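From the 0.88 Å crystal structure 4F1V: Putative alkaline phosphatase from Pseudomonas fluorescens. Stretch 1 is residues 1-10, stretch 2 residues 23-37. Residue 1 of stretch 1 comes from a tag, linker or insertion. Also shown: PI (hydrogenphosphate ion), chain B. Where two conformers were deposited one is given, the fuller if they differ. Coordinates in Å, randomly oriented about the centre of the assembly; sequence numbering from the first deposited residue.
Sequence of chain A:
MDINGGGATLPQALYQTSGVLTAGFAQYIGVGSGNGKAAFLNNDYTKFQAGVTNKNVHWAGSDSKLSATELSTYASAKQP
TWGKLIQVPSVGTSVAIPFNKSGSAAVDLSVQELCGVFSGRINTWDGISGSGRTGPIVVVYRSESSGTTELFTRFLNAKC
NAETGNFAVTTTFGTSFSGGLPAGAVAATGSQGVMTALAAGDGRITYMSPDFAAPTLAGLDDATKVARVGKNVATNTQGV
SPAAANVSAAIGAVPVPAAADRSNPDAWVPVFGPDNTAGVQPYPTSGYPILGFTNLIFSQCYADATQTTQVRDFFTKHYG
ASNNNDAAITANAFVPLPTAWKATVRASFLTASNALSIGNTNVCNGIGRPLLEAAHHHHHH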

# COMPACT_ATOMS: atom_id res chain seq x y z
N MET A 1 -17.41 9.88 -21.14
CA MET A 1 -16.04 9.72 -20.69
C MET A 1 -15.94 8.66 -19.61
O MET A 1 -16.62 8.72 -18.54
CB MET A 1 -15.41 11.05 -20.19
CG MET A 1 -14.96 12.03 -21.31
SD MET A 1 -14.32 11.28 -22.78
CE MET A 1 -15.69 10.87 -23.90
N ASP A 2 -15.12 7.67 -19.83
CA ASP A 2 -14.81 6.65 -18.83
C ASP A 2 -14.20 7.37 -17.59
O ASP A 2 -13.60 8.42 -17.62
CB ASP A 2 -13.84 5.64 -19.33
CG ASP A 2 -14.51 4.47 -20.18
OD1 ASP A 2 -13.72 3.61 -20.62
OD2 ASP A 2 -15.77 4.34 -20.28
N ILE A 3 -14.35 6.65 -16.48
CA ILE A 3 -13.72 7.00 -15.19
C ILE A 3 -12.29 6.50 -15.15
O ILE A 3 -12.06 5.27 -15.33
CB ILE A 3 -14.55 6.21 -14.05
CG1 ILE A 3 -16.01 6.66 -13.94
CG2 ILE A 3 -13.81 6.30 -12.72
CD1 ILE A 3 -16.16 8.11 -13.54
N ASN A 4 -11.35 7.39 -14.96
CA ASN A 4 -9.95 7.06 -15.06
C ASN A 4 -9.26 7.03 -13.67
O ASN A 4 -9.26 8.06 -12.96
CB ASN A 4 -9.23 8.09 -15.92
CG ASN A 4 -9.81 8.14 -17.31
OD1 ASN A 4 -9.93 7.12 -17.98
ND2 ASN A 4 -10.16 9.34 -17.76
N GLY A 5 -8.64 5.90 -13.34
CA GLY A 5 -7.88 5.73 -12.11
C GLY A 5 -6.53 5.08 -12.37
O GLY A 5 -6.21 4.50 -13.40
N GLY A 6 -5.69 5.16 -11.34
CA GLY A 6 -4.31 4.69 -11.42
C GLY A 6 -3.58 5.09 -10.16
O GLY A 6 -4.14 5.70 -9.25
N GLY A 7 -2.27 4.72 -10.11
CA GLY A 7 -1.46 5.03 -8.94
C GLY A 7 -0.66 3.84 -8.50
O GLY A 7 0.07 3.21 -9.30
N ALA A 8 -0.76 3.50 -7.20
CA ALA A 8 -0.03 2.41 -6.57
C ALA A 8 0.09 1.18 -7.47
O ALA A 8 -0.92 0.66 -7.97
CB ALA A 8 -0.77 2.02 -5.29
N THR A 9 1.32 0.67 -7.58
CA THR A 9 1.55 -0.60 -8.24
C THR A 9 1.35 -1.81 -7.32
O THR A 9 1.04 -2.90 -7.82
CB THR A 9 2.96 -0.69 -8.92
OG1 THR A 9 4.01 -0.78 -7.93
CG2 THR A 9 3.18 0.44 -9.88
N LEU A 10 1.48 -1.65 -6.00
CA LEU A 10 1.38 -2.80 -5.09
C LEU A 10 0.10 -3.61 -5.38
O LEU A 10 0.20 -4.87 -5.44
CB LEU A 10 1.56 -2.35 -3.65
CG LEU A 10 1.22 -3.35 -2.52
CD1 LEU A 10 2.06 -3.11 -1.31
CD2 LEU A 10 -0.28 -3.30 -2.16
P PI B . 3.52 1.64 -4.92
O1 PI B . 3.25 3.10 -4.56
O2 PI B . 3.74 1.46 -6.42
O3 PI B . 4.72 1.11 -4.11
O4 PI B . 2.27 0.80 -4.54
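Stretch 2 23-37: AGFAQYIGVGSGNGK

Stretch 2 is a loop, a short strand (29-30) and a helix; the loop and strand run beside stretch 1 in the same direction, and the helix begins at Ser 33 and continues beyond Lys 37. The pairing falls into two ladders whose register shifts by one residue. In the first, a single bridge joins Ile 3 and Phe 25 (CA-CA 4.6 Å); in the second, Gly 6 pairs in parallel with Ile 29 (CA-CA 4.2 Å) and Gly 7 with Gly 30 (CA-CA 5.1 Å). Past Gly 32, at the N-cap position, the helix turns back across strand 5-7 at 140°, with the axes 6.5 Å apart at closest approach.

Backbone hydrogen bonds define the register. Ile 3 both donates and accepts, N to Gly 24 O at 2.8 Å and O from Ala 26 N at 2.9 Å. Further on, Ile 29 N reaches Gly 5 O at 3.2 Å and Gly 7 N reaches Ile 29 O at 2.9 Å. Gly 7 O then accepts from two successive amides, Val 31 N at 2.8 Å and Gly 32 N at 2.9 Å.

Close packing depends on glycine. Gly 7 CA lies 3.6 Å from Gly 36 CA, and an ideal CB on Gly 36 would come within 2.6 Å of Gly 7 CA, a clash.

Two rings add side-chain contacts. Ile 3 CG2 sits over a face of Phe 25, 3.7 Å from the ring centroid and 12° off the normal. Gly 6 CA lies 3.8 Å from the Tyr 28 ring centroid, also over a face, while Tyr 28 OH donates to Ala 8 O at 2.8 Å.

Phosphate links the stretches through hydrogen bonds: PI O2 accepts from Thr 9 N (2.8 Å) and Thr 9 OG1 (2.7 Å), PI O4 from Leu 10 N (3.0 Å), and PI O1 from Ser 33 N (2.8 Å) and Ser 33 OG (2.7 Å).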

# COMPACT_ATOMS: atom_id res chain seq x y z
N ALA A 23 -18.79 -0.92 -14.21
CA ALA A 23 -19.09 -0.30 -15.49
C ALA A 23 -18.62 1.14 -15.51
O ALA A 23 -18.77 1.90 -14.58
CB ALA A 23 -20.59 -0.34 -15.78
N GLY A 24 -18.06 1.52 -16.69
CA GLY A 24 -17.61 2.88 -16.90
C GLY A 24 -16.19 3.13 -16.51
O GLY A 24 -15.66 4.20 -16.84
N PHE A 25 -15.53 2.22 -15.78
CA PHE A 25 -14.15 2.40 -15.32
C PHE A 25 -13.20 1.92 -16.39
O PHE A 25 -13.22 0.77 -16.84
CB PHE A 25 -13.88 1.62 -14.03
CG PHE A 25 -14.34 2.30 -12.77
CD1 PHE A 25 -15.69 2.55 -12.51
CD2 PHE A 25 -13.44 2.65 -11.79
CE1 PHE A 25 -16.09 3.13 -11.34
CE2 PHE A 25 -13.82 3.26 -10.63
CZ PHE A 25 -15.16 3.52 -10.38
N ALA A 26 -12.31 2.80 -16.79
CA ALA A 26 -11.15 2.45 -17.62
C ALA A 26 -10.20 1.53 -16.83
O ALA A 26 -10.22 1.48 -15.60
CB ALA A 26 -10.42 3.70 -18.02
N GLN A 27 -9.38 0.79 -17.54
CA GLN A 27 -8.47 -0.12 -16.86
C GLN A 27 -7.47 0.74 -16.05
O GLN A 27 -6.92 1.75 -16.46
CB GLN A 27 -7.78 -1.00 -17.88
CG GLN A 27 -8.66 -2.01 -18.64
CD GLN A 27 -9.48 -2.88 -17.64
OE1 GLN A 27 -8.90 -3.70 -16.88
NE2 GLN A 27 -10.79 -2.77 -17.67
N TYR A 28 -7.17 0.22 -14.83
CA TYR A 28 -6.29 0.88 -13.87
C TYR A 28 -4.87 0.97 -14.40
O TYR A 28 -4.34 0.02 -15.00
CB TYR A 28 -6.27 0.02 -12.57
CG TYR A 28 -5.45 0.57 -11.45
CD1 TYR A 28 -5.99 1.54 -10.60
CD2 TYR A 28 -4.14 0.15 -11.20
CE1 TYR A 28 -5.25 2.02 -9.51
CE2 TYR A 28 -3.39 0.63 -10.13
CZ TYR A 28 -3.98 1.55 -9.28
OH TYR A 28 -3.30 2.03 -8.18
N ILE A 29 -4.23 2.09 -14.16
CA ILE A 29 -2.88 2.36 -14.63
C ILE A 29 -1.87 2.44 -13.45
O ILE A 29 -1.98 3.36 -12.62
CB ILE A 29 -2.83 3.66 -15.47
CG1 ILE A 29 -3.79 3.56 -16.67
CG2 ILE A 29 -1.42 4.00 -15.88
CD1 ILE A 29 -4.08 4.87 -17.36
N GLY A 30 -0.96 1.50 -13.38
CA GLY A 30 -0.01 1.46 -12.25
C GLY A 30 1.21 2.30 -12.55
O GLY A 30 2.00 2.01 -13.49
N VAL A 31 1.43 3.36 -11.75
CA VAL A 31 2.51 4.34 -11.90
C VAL A 31 3.20 4.66 -10.61
O VAL A 31 4.13 5.47 -10.64
CB VAL A 31 2.01 5.63 -12.62
CG1 VAL A 31 1.73 5.39 -14.09
CG2 VAL A 31 0.77 6.21 -11.90
N GLY A 32 2.77 4.11 -9.46
CA GLY A 32 3.32 4.49 -8.17
C GLY A 32 2.35 5.41 -7.42
O GLY A 32 1.63 6.20 -8.01
N SER A 33 2.41 5.31 -6.08
CA SER A 33 1.51 6.09 -5.27
C SER A 33 1.73 7.57 -5.33
O SER A 33 0.77 8.36 -5.32
CB SER A 33 1.57 5.64 -3.78
OG SER A 33 1.09 4.32 -3.59
N GLY A 34 2.99 8.02 -5.38
CA GLY A 34 3.24 9.46 -5.51
C GLY A 34 2.60 10.03 -6.77
O GLY A 34 1.97 11.10 -6.78
N ASN A 35 2.78 9.31 -7.89
CA ASN A 35 2.16 9.74 -9.15
C ASN A 35 0.64 9.69 -9.06
O ASN A 35 -0.04 10.56 -9.61
CB ASN A 35 2.66 8.89 -10.30
CG ASN A 35 4.04 9.27 -10.73
OD1 ASN A 35 4.37 10.47 -10.80
ND2 ASN A 35 4.91 8.27 -11.04
N GLY A 36 0.08 8.67 -8.39
CA GLY A 36 -1.37 8.59 -8.25
C GLY A 36 -1.94 9.78 -7.45
O GLY A 36 -2.96 10.38 -7.85
N LYS A 37 -1.30 10.09 -6.32
CA LYS A 37 -1.75 11.24 -5.54
C LYS A 37 -1.67 12.53 -6.36
O LYS A 37 -2.61 13.33 -6.39
CB LYS A 37 -0.94 11.37 -4.24
CG LYS A 37 -1.18 10.21 -3.24
CD LYS A 37 -0.63 10.52 -1.86
CE LYS A 37 0.83 10.68 -1.76
NZ LYS A 37 1.28 11.14 -0.42
O HOH W 1 -15.28 1.42 -19.30
O HOH W 2 -10.49 3.55 -13.74
O HOH W 3 -7.49 4.50 -15.88